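RagB/SusD domain protein (Flavobacterium johnsoniae, PDB 5J5U) binds chitin as a SusD-like protein, probably at the outer membrane, and is encoded in a polysaccharide utilization locus for converting recalcitrant chitin. Local coordinates at residues Ser50-Val55 against Ile252-Gly257; Ser60-Val65 against Leu431-Ser436; Glu300-Gly305 against Asn316-Ile321. All blocks are in the same frame, centred on the assembly; numbering follows the deposited sequence.

In the fold
The three contacts form one patch, with centres about 16 Å apart for interactions 1 and 2, about 12 Å for interactions 1 and 3 and about 17 Å for interactions 2 and 3. Helix 53-60 links the first two: its start belongs to interaction 1 and its end to interaction 2, with Val55 O 2.7 Å from Ser60 N, a probable hydrogen bond. Residues 300-305 join both. Ser50 OG lies 3.2 Å from Arg303 O, Ser60 OG 2.9 Å from Gly305 N and Asn435 ND2 3.1 Å from Gly305 O, all probable hydrogen bonds. Interaction 3 is nested inside the loop that interaction 2 closes. Nothing in the geometry ties any of the three to a chitin site.

Interaction 1. Residues Ser50-Val55 against Ile252-Gly257; sequences SGSWAV and ISDEHG
The backbones of Ser52 and Gly257 approach to 4.6 Å between their CA atoms, and Gly257 O lies 3.1 Å from Ser52 N at an angle too poor for a hydrogen bond. The same carbonyl O rests 3.6 Å from Ser52 CB, a van der Waals contact. A beta carbon on Gly257 would run into Asp254 O. From segment 252-257 Asp254 reaches across: its OD2 stands 3.5 Å from Ser52 OG and touches Val55 CG2, its side chain crossing that of Val55 at about a right angle, while OD1 comes 3.8 Å from Ala54 CB. The setting is a helix end facing a helix start. Glu255 is the C-prime residue of a Schellman motif closing helix 246-253, and Ser52 is the N-cap of helix 53-60. With chi1 at 83°, OG of Ser52 sits between its own N and carbonyl carbon and accepts from Val55 N at 3.3 Å (N-H...O 160°). A water bridges the two ends, accepting from Ala54 N at 3.1 Å and donating to Asp254 OD1, which also bonds His35 NE2. Asp258 is the strongest polar partner of Ser52 OG through its OD1, and its OD2 lies close to the like-charged Asp254 OD2, which would tend to raise the pKa of one of them, though the start of helix 53-60 may offset this. Leu39 and Ile40 of helix 31-45 pack against Val55, and Leu39 also touches Asp254.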
ATOM      1  N   SER A  50     -12.116  -6.104  -9.409  1.00 11.09           N
ATOM      2  CA  SER A  50     -13.171  -5.649 -10.323  1.00 10.39           C
ATOM      3  C   SER A  50     -14.535  -6.309 -10.022  1.00 10.08           C
ATOM      4  O   SER A  50     -14.601  -7.368  -9.418  1.00 17.56           O
ATOM      5  CB  SER A  50     -12.745  -5.902 -11.779  1.00 12.49           C
ATOM      6  OG  SER A  50     -13.516  -5.118 -12.677  1.00 14.05           O
ATOM      7  N   GLY A  51     -15.634  -5.695 -10.439  1.00 10.35           N
ATOM      8  CA  GLY A  51     -16.917  -6.345 -10.259  1.00 12.29           C
ATOM      9  C   GLY A  51     -18.007  -5.567  -9.563  1.00 12.80           C
ATOM     10  O   GLY A  51     -19.159  -5.608  -9.995  1.00 12.82           O
ATOM     11  N   SER A  52     -17.665  -4.900  -8.465  1.00 12.16           N
ATOM     12  CA  SER A  52     -18.636  -4.090  -7.739  1.00 12.16           C
ATOM     13  C   SER A  52     -18.917  -2.773  -8.478  1.00 14.92           C
ATOM     14  O   SER A  52     -18.114  -2.335  -9.298  1.00 13.71           O
ATOM     15  CB  SER A  52     -18.150  -3.786  -6.322  1.00 14.47           C
ATOM     16  OG  SER A  52     -17.268  -2.673  -6.293  1.00 15.32           O
ATOM     17  N   TRP A  53     -20.050  -2.150  -8.186  1.00 13.10           N
ATOM     18  CA  TRP A  53     -20.405  -0.875  -8.798  1.00 15.88           C
ATOM     19  C   TRP A  53     -19.351   0.205  -8.550  1.00 13.47           C
ATOM     20  O   TRP A  53     -18.809   0.774  -9.486  1.00 11.52           O
ATOM     21  CB  TRP A  53     -21.770  -0.391  -8.282  1.00 15.51           C
ATOM     22  CG  TRP A  53     -22.076   1.031  -8.630  1.00 15.24           C
ATOM     23  CD1 TRP A  53     -22.100   2.097  -7.770  1.00 20.06           C
ATOM     24  CD2 TRP A  53     -22.377   1.560  -9.934  1.00 15.32           C
ATOM     25  NE1 TRP A  53     -22.419   3.248  -8.457  1.00 20.75           N
ATOM     26  CE2 TRP A  53     -22.595   2.946  -9.783  1.00 16.86           C
ATOM     27  CE3 TRP A  53     -22.493   0.995 -11.209  1.00 14.44           C
ATOM     28  CZ2 TRP A  53     -22.913   3.773 -10.855  1.00 14.24           C
ATOM     29  CZ3 TRP A  53     -22.809   1.818 -12.277  1.00 12.77           C
ATOM     30  CH2 TRP A  53     -23.020   3.192 -12.092  1.00 16.03           C
ATOM     31  N   ALA A  54     -19.034   0.462  -7.288  1.00 11.77           N
ATOM     32  CA  ALA A  54     -18.130   1.568  -6.961  1.00 15.47           C
ATOM     33  C   ALA A  54     -16.712   1.385  -7.559  1.00 12.57           C
ATOM     34  O   ALA A  54     -16.150   2.293  -8.216  1.00  8.73           O
ATOM     35  CB  ALA A  54     -18.058   1.727  -5.442  1.00 14.68           C
ATOM     36  N   VAL A  55     -16.144   0.206  -7.361  1.00 10.54           N
ATOM     37  CA  VAL A  55     -14.761  -0.006  -7.777  1.00 11.44           C
ATOM     38  C   VAL A  55     -14.661   0.007  -9.312  1.00 10.30           C
ATOM     39  O   VAL A  55     -13.812   0.692  -9.883  1.00  6.87           O
ATOM     40  CB  VAL A  55     -14.195  -1.323  -7.175  1.00 13.58           C
ATOM     41  CG1 VAL A  55     -12.821  -1.584  -7.677  1.00 12.06           C
ATOM     42  CG2 VAL A  55     -14.176  -1.259  -5.628  1.00 12.73           C
ATOM     43  N   ILE A 252     -17.815  -4.531   2.670  1.00 18.53           N
ATOM     44  CA  ILE A 252     -19.186  -4.773   3.146  1.00 16.33           C
ATOM     45  C   ILE A 252     -20.164  -3.731   2.586  1.00 17.28           C
ATOM     46  O   ILE A 252     -21.297  -4.057   2.267  1.00 20.01           O
ATOM     47  CB  ILE A 252     -19.241  -4.806   4.692  1.00 20.57           C
ATOM     48  CG1 ILE A 252     -18.487  -6.033   5.203  1.00 22.30           C
ATOM     49  CG2 ILE A 252     -20.669  -4.898   5.207  1.00 14.55           C
ATOM     50  CD1 ILE A 252     -18.122  -5.989   6.683  1.00 25.06           C
ATOM     51  N   SER A 253     -19.720  -2.491   2.411  1.00 18.14           N
ATOM     52  CA  SER A 253     -20.596  -1.483   1.810  1.00 22.61           C
ATOM     53  C   SER A 253     -20.740  -1.683   0.292  1.00 16.72           C
ATOM     54  O   SER A 253     -21.651  -1.144  -0.316  1.00 18.33           O
ATOM     55  CB  SER A 253     -20.087  -0.087   2.112  1.00 19.29           C
ATOM     56  OG  SER A 253     -19.623  -0.050   3.441  1.00 28.25           O
ATOM     57  N   ASP A 254     -19.841  -2.447  -0.311  1.00 15.92           N
ATOM     58  CA  ASP A 254     -20.013  -2.875  -1.699  1.00 19.43           C
ATOM     59  C   ASP A 254     -20.899  -4.123  -1.787  1.00 22.82           C
ATOM     60  O   ASP A 254     -21.011  -4.749  -2.856  1.00 20.83           O
ATOM     61  CB  ASP A 254     -18.668  -3.154  -2.364  1.00 15.13           C
ATOM     62  CG  ASP A 254     -17.895  -1.887  -2.659  1.00 20.28           C
ATOM     63  OD1 ASP A 254     -18.497  -0.792  -2.693  1.00 17.05           O
ATOM     64  OD2 ASP A 254     -16.675  -1.987  -2.880  1.00 21.74           O
ATOM     65  N   GLU A 255     -21.517  -4.481  -0.660  1.00 22.43           N
ATOM     66  CA  GLU A 255     -22.396  -5.655  -0.582  1.00 23.98           C
ATOM     67  C   GLU A 255     -21.710  -6.942  -1.033  1.00 19.78           C
ATOM     68  O   GLU A 255     -22.334  -7.774  -1.689  1.00 24.53           O
ATOM     69  CB  GLU A 255     -23.644  -5.436  -1.436  1.00 21.06           C
ATOM     70  CG  GLU A 255     -24.430  -4.181  -1.103  1.00 29.43           C
ATOM     71  CD  GLU A 255     -25.655  -4.044  -1.980  1.00 46.95           C
ATOM     72  OE1 GLU A 255     -26.375  -5.050  -2.148  1.00 45.92           O
ATOM     73  OE2 GLU A 255     -25.885  -2.941  -2.523  1.00 54.46           O
ATOM     74  N   HIS A 256     -20.436  -7.096  -0.674  1.00 18.76           N
ATOM     75  CA  HIS A 256     -19.653  -8.279  -1.029  1.00 20.42           C
ATOM     76  C   HIS A 256     -19.697  -8.495  -2.530  1.00 20.68           C
ATOM     77  O   HIS A 256     -19.709  -9.626  -3.004  1.00 25.78           O
ATOM     78  CB  HIS A 256     -20.155  -9.515  -0.265  1.00 18.62           C
ATOM     79  CG  HIS A 256     -20.064  -9.365   1.220  1.00 21.92           C
ATOM     80  ND1 HIS A 256     -18.890  -9.565   1.918  1.00 23.96           N
ATOM     81  CD2 HIS A 256     -20.984  -8.974   2.135  1.00 21.92           C
ATOM     82  CE1 HIS A 256     -19.100  -9.338   3.200  1.00 23.81           C
ATOM     83  NE2 HIS A 256     -20.360  -8.971   3.360  1.00 26.83           N
ATOM     84  N   GLY A 257     -19.724  -7.389  -3.271  1.00 19.45           N
ATOM     85  CA  GLY A 257     -19.746  -7.435  -4.716  1.00 14.28           C
ATOM     86  C   GLY A 257     -18.377  -7.330  -5.352  1.00 14.45           C
ATOM     87  O   GLY A 257     -18.259  -7.348  -6.578  1.00 16.45           O
TER
HETATM   88  O   HOH W   1     -20.550  -0.902  -5.001  1.00 20.66           O

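Interaction 2. Residues Ser60-Val65 against Leu431-Ser436; sequences SKFKKV and LPITNS
The Phe62 ring meets Ile433 obliquely at its CZ and CE2 atoms, with Ile433 CG1 4.0 Å from CZ. One face of the ring carries Ser60 O, 3.4 Å above the plane and offset toward the rim. Ile433 touches that oxygen too: CG1 meets the ring, while CD1 lies 3.5 Å from Ser60 O. The second flat group is the Asn435 amide, which crosses the Lys61 chain at about a right angle; its CG is 3.6 Å from Lys61 CG, and its ND2 lies beside Lys61 CD. Lys61 bends at chi3 (-64°), which turns CE out of line with the rest of the chain. NZ has salt bridges to Asp437 and Glu57, and a water 3.3 Å from Lys61 NZ and 2.8 Å from Asn435 ND2 accepts from both. Asn435 ND2 also bonds Gly305 O. An alanine in place of Asn435 would probably leave Gly305 O without this donor and open a gap beside Lys61 CG and CD. Phe62, with positive phi, is the first residue to leave the helical backbone after helix 53-60, and its backbone pairs with Gln439. The contact thus joins the loop leading from that helix into helix 66-90 to the long connection between helices 415-425 and 452-457, where Leu431 leans on helix 262-270.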
ATOM      1  N   SER A  60     -11.928   1.204 -11.802  1.00 11.71           N
ATOM      2  CA  SER A  60     -11.499   0.353 -12.886  1.00 13.55           C
ATOM      3  C   SER A  60     -11.553   1.097 -14.240  1.00 15.29           C
ATOM      4  O   SER A  60     -10.597   1.071 -15.002  1.00 10.97           O
ATOM      5  CB  SER A  60     -12.375  -0.901 -12.898  1.00 11.82           C
ATOM      6  OG  SER A  60     -11.722  -1.952 -13.548  1.00 17.43           O
ATOM      7  N   LYS A  61     -12.659   1.796 -14.501  1.00 15.71           N
ATOM      8  CA  LYS A  61     -12.845   2.489 -15.784  1.00 15.40           C
ATOM      9  C   LYS A  61     -12.324   3.944 -15.813  1.00 14.15           C
ATOM     10  O   LYS A  61     -12.227   4.523 -16.889  1.00 12.88           O
ATOM     11  CB  LYS A  61     -14.326   2.487 -16.166  1.00 13.16           C
ATOM     12  CG  LYS A  61     -14.897   1.114 -16.375  1.00 16.09           C
ATOM     13  CD  LYS A  61     -16.261   1.164 -17.065  1.00 19.70           C
ATOM     14  CE  LYS A  61     -17.321   1.842 -16.239  1.00 20.69           C
ATOM     15  NZ  LYS A  61     -18.690   1.715 -16.874  1.00 23.75           N
ATOM     16  N   PHE A  62     -11.990   4.502 -14.644  1.00 11.11           N
ATOM     17  CA  PHE A  62     -11.493   5.884 -14.473  1.00 11.76           C
ATOM     18  C   PHE A  62     -12.585   6.969 -14.627  1.00 11.12           C
ATOM     19  O   PHE A  62     -12.717   7.611 -15.660  1.00 12.80           O
ATOM     20  CB  PHE A  62     -10.334   6.170 -15.439  1.00 13.70           C
ATOM     21  CG  PHE A  62      -9.307   5.056 -15.498  1.00 15.72           C
ATOM     22  CD1 PHE A  62      -9.018   4.293 -14.359  1.00 11.20           C
ATOM     23  CD2 PHE A  62      -8.640   4.769 -16.691  1.00 13.48           C
ATOM     24  CE1 PHE A  62      -8.092   3.281 -14.402  1.00 11.14           C
ATOM     25  CE2 PHE A  62      -7.710   3.763 -16.757  1.00 10.57           C
ATOM     26  CZ  PHE A  62      -7.429   2.998 -15.612  1.00 11.54           C
ATOM     27  N   LYS A  63     -13.365   7.157 -13.577  1.00 13.62           N
ATOM     28  CA  LYS A  63     -14.325   8.240 -13.515  1.00 12.66           C
ATOM     29  C   LYS A  63     -14.100   9.044 -12.222  1.00 11.30           C
ATOM     30  O   LYS A  63     -13.841   8.468 -11.166  1.00  8.77           O
ATOM     31  CB  LYS A  63     -15.761   7.708 -13.578  1.00 10.53           C
ATOM     32  CG  LYS A  63     -16.119   7.053 -14.878  1.00 13.10           C
ATOM     33  CD  LYS A  63     -17.612   6.796 -14.971  1.00 15.03           C
ATOM     34  CE  LYS A  63     -17.949   6.025 -16.237  1.00 14.33           C
ATOM     35  NZ  LYS A  63     -19.402   5.799 -16.313  1.00 18.41           N
ATOM     36  N   LYS A  64     -14.174  10.368 -12.319  1.00 12.72           N
ATOM     37  CA  LYS A  64     -13.887  11.244 -11.188  1.00 16.03           C
ATOM     38  C   LYS A  64     -15.072  11.446 -10.279  1.00 14.87           C
ATOM     39  O   LYS A  64     -16.178  11.711 -10.742  1.00 15.17           O
ATOM     40  CB  LYS A  64     -13.425  12.626 -11.664  1.00 16.07           C
ATOM     41  CG  LYS A  64     -12.255  12.602 -12.576  1.00 18.91           C
ATOM     42  CD  LYS A  64     -11.446  13.871 -12.410  1.00 22.84           C
ATOM     43  CE  LYS A  64     -12.092  15.052 -13.091  1.00 29.00           C
ATOM     44  NZ  LYS A  64     -11.108  16.170 -13.282  1.00 40.86           N
ATOM     45  N   VAL A  65     -14.815  11.325  -8.984  1.00 14.83           N
ATOM     46  CA  VAL A  65     -15.737  11.757  -7.925  1.00 14.60           C
ATOM     47  C   VAL A  65     -14.845  12.492  -6.933  1.00 16.43           C
ATOM     48  O   VAL A  65     -13.909  11.882  -6.363  1.00 17.29           O
ATOM     49  CB  VAL A  65     -16.469  10.579  -7.219  1.00 18.27           C
ATOM     50  CG1 VAL A  65     -17.505  11.107  -6.228  1.00 14.30           C
ATOM     51  CG2 VAL A  65     -17.144   9.658  -8.233  1.00 14.18           C
ATOM     52  N   LEU A 431      -3.962  -4.922 -17.761  1.00 19.05           N
ATOM     53  CA  LEU A 431      -4.861  -5.113 -18.874  1.00 15.46           C
ATOM     54  C   LEU A 431      -5.329  -3.763 -19.325  1.00 16.52           C
ATOM     55  O   LEU A 431      -5.632  -2.911 -18.501  1.00 14.31           O
ATOM     56  CB  LEU A 431      -6.048  -5.986 -18.459  1.00 18.78           C
ATOM     57  CG  LEU A 431      -5.616  -7.428 -18.187  1.00 24.38           C
ATOM     58  CD1 LEU A 431      -6.724  -8.279 -17.555  1.00 15.03           C
ATOM     59  CD2 LEU A 431      -5.166  -8.013 -19.525  1.00 19.45           C
ATOM     60  N   PRO A 432      -5.426  -3.573 -20.642  1.00 14.22           N
ATOM     61  CA  PRO A 432      -5.837  -2.279 -21.191  1.00 13.72           C
ATOM     62  C   PRO A 432      -7.311  -2.023 -20.903  1.00 13.45           C
ATOM     63  O   PRO A 432      -8.116  -2.938 -20.925  1.00 13.34           O
ATOM     64  CB  PRO A 432      -5.557  -2.429 -22.686  1.00 18.17           C
ATOM     65  CG  PRO A 432      -5.676  -3.908 -22.923  1.00 25.51           C
ATOM     66  CD  PRO A 432      -5.132  -4.562 -21.691  1.00 15.38           C
ATOM     67  N   ILE A 433      -7.630  -0.784 -20.559  1.00 13.69           N
ATOM     68  CA  ILE A 433      -9.002  -0.351 -20.329  1.00 14.92           C
ATOM     69  C   ILE A 433      -9.560   0.302 -21.594  1.00 17.29           C
ATOM     70  O   ILE A 433      -9.091   1.357 -22.010  1.00 16.44           O
ATOM     71  CB  ILE A 433      -9.066   0.623 -19.113  1.00 14.66           C
ATOM     72  CG1 ILE A 433      -8.656  -0.117 -17.817  1.00 11.41           C
ATOM     73  CG2 ILE A 433     -10.450   1.250 -18.966  1.00 11.12           C
ATOM     74  CD1 ILE A 433      -9.634  -1.227 -17.423  1.00 10.56           C
ATOM     75  N   THR A 434     -10.573  -0.310 -22.201  1.00 17.70           N
ATOM     76  CA  THR A 434     -11.058   0.180 -23.491  1.00 21.02           C
ATOM     77  C   THR A 434     -12.501   0.671 -23.411  1.00 17.67           C
ATOM     78  O   THR A 434     -13.072   1.094 -24.418  1.00 19.72           O
ATOM     79  CB  THR A 434     -10.974  -0.928 -24.593  1.00 20.88           C
ATOM     80  OG1 THR A 434     -11.662  -2.110 -24.161  1.00 21.26           O
ATOM     81  CG2 THR A 434      -9.500  -1.268 -24.926  1.00 21.56           C
ATOM     82  N   ASN A 435     -13.056   0.692 -22.202  1.00 13.86           N
ATOM     83  CA  ASN A 435     -14.407   1.218 -21.985  1.00 15.37           C
ATOM     84  C   ASN A 435     -14.609   2.595 -22.615  1.00 20.38           C
ATOM     85  O   ASN A 435     -13.782   3.508 -22.444  1.00 20.10           O
ATOM     86  CB  ASN A 435     -14.705   1.295 -20.488  1.00 16.28           C
ATOM     87  CG  ASN A 435     -14.565  -0.039 -19.814  1.00 15.72           C
ATOM     88  OD1 ASN A 435     -13.445  -0.517 -19.589  1.00 17.70           O
ATOM     89  ND2 ASN A 435     -15.692  -0.678 -19.527  1.00 13.61           N
ATOM     90  N   SER A 436     -15.721   2.748 -23.328  1.00 23.85           N
ATOM     91  CA  SER A 436     -15.950   3.947 -24.113  1.00 17.77           C
ATOM     92  C   SER A 436     -16.261   5.140 -23.213  1.00 18.15           C
ATOM     93  O   SER A 436     -16.131   6.298 -23.630  1.00 18.81           O
ATOM     94  CB  SER A 436     -17.086   3.712 -25.102  1.00 19.50           C
ATOM     95  OG  SER A 436     -18.309   3.564 -24.405  1.00 18.17           O
TER
HETATM   96  O   HOH W   2     -18.215   0.485 -19.870  1.00 20.04           O

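Interaction 3. Residues Glu300-Gly305 against Asn316-Ile321; sequences EGVRPG and NAASGI
Ser319 packs CB against the carbonyl of Glu300, 3.2 Å from Glu300 O, and one bond further out its OG accepts from Glu300 N at 3.2 Å, a bent bond with an N-H...O angle of 136°. The torsion that sets OG beside its own backbone N and anti to the carbonyl carbon (chi1 -74°) brings the hydroxyl to that N-H. Ser319 N donates to Glu300 O at 2.8 Å. Both backbone polar atoms of Glu300 are therefore held by a single residue, its N-H to the hydroxyl and its O to the amide. Ser319 directly precedes strand 320-321, which pairs antiparallel with strand 280-281; the contact binds the loop 300-305 back onto the entry to that small sheet. Next to it Val302 CG2 meets Ala318 CB at 3.7 Å, and His259 touches both side chains. Val302 also has backbone hydrogen bonds with Phe260 and Ser262. The far end of Glu300 reaches the other segment through water, which donates to its OE1 at 2.8 Å and to Ala317 O at 2.7 Å. A salt bridge to Lys283 holds the same OE1.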
ATOM      1  N   GLU A 300     -11.485 -18.114 -11.651  1.00 17.83           N
ATOM      2  CA  GLU A 300     -11.395 -17.038 -12.629  1.00 22.19           C
ATOM      3  C   GLU A 300     -11.769 -15.712 -11.979  1.00 20.50           C
ATOM      4  O   GLU A 300     -12.712 -15.650 -11.191  1.00 18.76           O
ATOM      5  CB  GLU A 300     -12.296 -17.320 -13.839  1.00 23.84           C
ATOM      6  CG  GLU A 300     -11.830 -18.488 -14.710  1.00 22.04           C
ATOM      7  CD  GLU A 300     -12.896 -18.992 -15.691  1.00 28.29           C
ATOM      8  OE1 GLU A 300     -14.069 -18.555 -15.625  1.00 19.09           O
ATOM      9  OE2 GLU A 300     -12.551 -19.839 -16.535  1.00 38.88           O
ATOM     10  N   GLY A 301     -11.024 -14.655 -12.298  1.00 21.40           N
ATOM     11  CA  GLY A 301     -11.335 -13.334 -11.785  1.00 15.47           C
ATOM     12  C   GLY A 301     -12.280 -12.582 -12.708  1.00 17.87           C
ATOM     13  O   GLY A 301     -12.680 -13.090 -13.758  1.00 18.87           O
ATOM     14  N   VAL A 302     -12.640 -11.365 -12.316  1.00 15.82           N
ATOM     15  CA  VAL A 302     -13.500 -10.518 -13.135  1.00 12.04           C
ATOM     16  C   VAL A 302     -12.603  -9.571 -13.922  1.00 13.38           C
ATOM     17  O   VAL A 302     -11.740  -8.908 -13.343  1.00 11.05           O
ATOM     18  CB  VAL A 302     -14.521  -9.694 -12.282  1.00 17.65           C
ATOM     19  CG1 VAL A 302     -15.317  -8.728 -13.183  1.00 11.89           C
ATOM     20  CG2 VAL A 302     -15.474 -10.614 -11.510  1.00 10.05           C
ATOM     21  N   ARG A 303     -12.809  -9.511 -15.234  1.00 11.94           N
ATOM     22  CA  ARG A 303     -12.048  -8.614 -16.091  1.00 15.65           C
ATOM     23  C   ARG A 303     -12.228  -7.145 -15.666  1.00 14.62           C
ATOM     24  O   ARG A 303     -13.360  -6.685 -15.453  1.00 13.26           O
ATOM     25  CB  ARG A 303     -12.478  -8.794 -17.557  1.00 17.54           C
ATOM     26  CG  ARG A 303     -11.774  -7.885 -18.576  1.00 17.12           C
ATOM     27  CD  ARG A 303     -10.536  -8.541 -19.154  1.00 28.42           C
ATOM     28  NE  ARG A 303      -9.816  -7.669 -20.084  1.00 34.41           N
ATOM     29  CZ  ARG A 303      -8.897  -8.088 -20.960  1.00 39.10           C
ATOM     30  NH1 ARG A 303      -8.588  -9.384 -21.061  1.00 28.84           N
ATOM     31  NH2 ARG A 303      -8.302  -7.204 -21.757  1.00 31.09           N
ATOM     32  N   PRO A 304     -11.110  -6.412 -15.545  1.00 13.15           N
ATOM     33  CA  PRO A 304     -11.173  -4.972 -15.246  1.00 12.05           C
ATOM     34  C   PRO A 304     -12.054  -4.235 -16.255  1.00 13.54           C
ATOM     35  O   PRO A 304     -11.985  -4.495 -17.448  1.00 13.04           O
ATOM     36  CB  PRO A 304      -9.711  -4.521 -15.352  1.00 14.00           C
ATOM     37  CG  PRO A 304      -8.908  -5.779 -15.081  1.00 14.02           C
ATOM     38  CD  PRO A 304      -9.727  -6.898 -15.687  1.00 13.19           C
ATOM     39  N   GLY A 305     -12.913  -3.353 -15.760  1.00 16.58           N
ATOM     40  CA  GLY A 305     -13.830  -2.619 -16.608  1.00 11.02           C
ATOM     41  C   GLY A 305     -15.166  -3.325 -16.737  1.00 16.27           C
ATOM     42  O   GLY A 305     -16.101  -2.796 -17.324  1.00 20.35           O
ATOM     43  N   ASN A 316     -21.933 -15.695 -10.364  1.00 18.29           N
ATOM     44  CA  ASN A 316     -21.536 -17.009  -9.830  1.00 20.60           C
ATOM     45  C   ASN A 316     -20.394 -17.639 -10.618  1.00 20.83           C
ATOM     46  O   ASN A 316     -19.652 -18.482 -10.091  1.00 23.68           O
ATOM     47  CB  ASN A 316     -22.726 -17.973  -9.804  1.00 19.51           C
ATOM     48  CG  ASN A 316     -23.701 -17.657  -8.697  1.00 18.93           C
ATOM     49  OD1 ASN A 316     -23.335 -17.077  -7.672  1.00 20.30           O
ATOM     50  ND2 ASN A 316     -24.957 -18.004  -8.907  1.00 18.75           N
ATOM     51  N   ALA A 317     -20.268 -17.222 -11.878  1.00 18.33           N
ATOM     52  CA  ALA A 317     -19.254 -17.731 -12.788  1.00 18.45           C
ATOM     53  C   ALA A 317     -17.922 -17.000 -12.620  1.00 17.85           C
ATOM     54  O   ALA A 317     -17.066 -17.034 -13.508  1.00 16.29           O
ATOM     55  CB  ALA A 317     -19.739 -17.631 -14.233  1.00 16.84           C
ATOM     56  N   ALA A 318     -17.766 -16.302 -11.501  1.00 16.66           N
ATOM     57  CA  ALA A 318     -16.478 -15.709 -11.166  1.00 18.81           C
ATOM     58  C   ALA A 318     -16.096 -16.018  -9.710  1.00 17.83           C
ATOM     59  O   ALA A 318     -16.950 -16.049  -8.826  1.00 16.67           O
ATOM     60  CB  ALA A 318     -16.495 -14.172 -11.428  1.00 14.02           C
ATOM     61  N   SER A 319     -14.811 -16.251  -9.478  1.00 15.50           N
ATOM     62  CA  SER A 319     -14.296 -16.420  -8.125  1.00 16.48           C
ATOM     63  C   SER A 319     -14.605 -15.207  -7.269  1.00 15.93           C
ATOM     64  O   SER A 319     -14.653 -14.068  -7.765  1.00 15.85           O
ATOM     65  CB  SER A 319     -12.777 -16.642  -8.129  1.00 18.17           C
ATOM     66  OG  SER A 319     -12.423 -17.938  -8.587  1.00 21.04           O
ATOM     67  N   GLY A 320     -14.767 -15.460  -5.976  1.00 13.63           N
ATOM     68  CA  GLY A 320     -15.021 -14.433  -4.985  1.00 12.76           C
ATOM     69  C   GLY A 320     -13.860 -14.239  -4.017  1.00 17.46           C
ATOM     70  O   GLY A 320     -12.729 -14.637  -4.277  1.00 17.10           O
ATOM     71  N   ILE A 321     -14.138 -13.597  -2.892  1.00 15.02           N
ATOM     72  CA  ILE A 321     -13.093 -13.317  -1.930  1.00 17.01           C
ATOM     73  C   ILE A 321     -13.381 -14.072  -0.653  1.00 16.85           C
ATOM     74  O   ILE A 321     -14.511 -14.050  -0.169  1.00 17.50           O
ATOM     75  CB  ILE A 321     -12.973 -11.809  -1.650  1.00 14.31           C
ATOM     76  CG1 ILE A 321     -12.537 -11.076  -2.926  1.00 13.86           C
ATOM     77  CG2 ILE A 321     -12.005 -11.559  -0.499  1.00 12.16           C
ATOM     78  CD1 ILE A 321     -12.691  -9.559  -2.869  1.00 14.44           C
TER
HETATM   79  O   HOH W   3     -15.702 -16.259 -15.740  1.00 18.37           O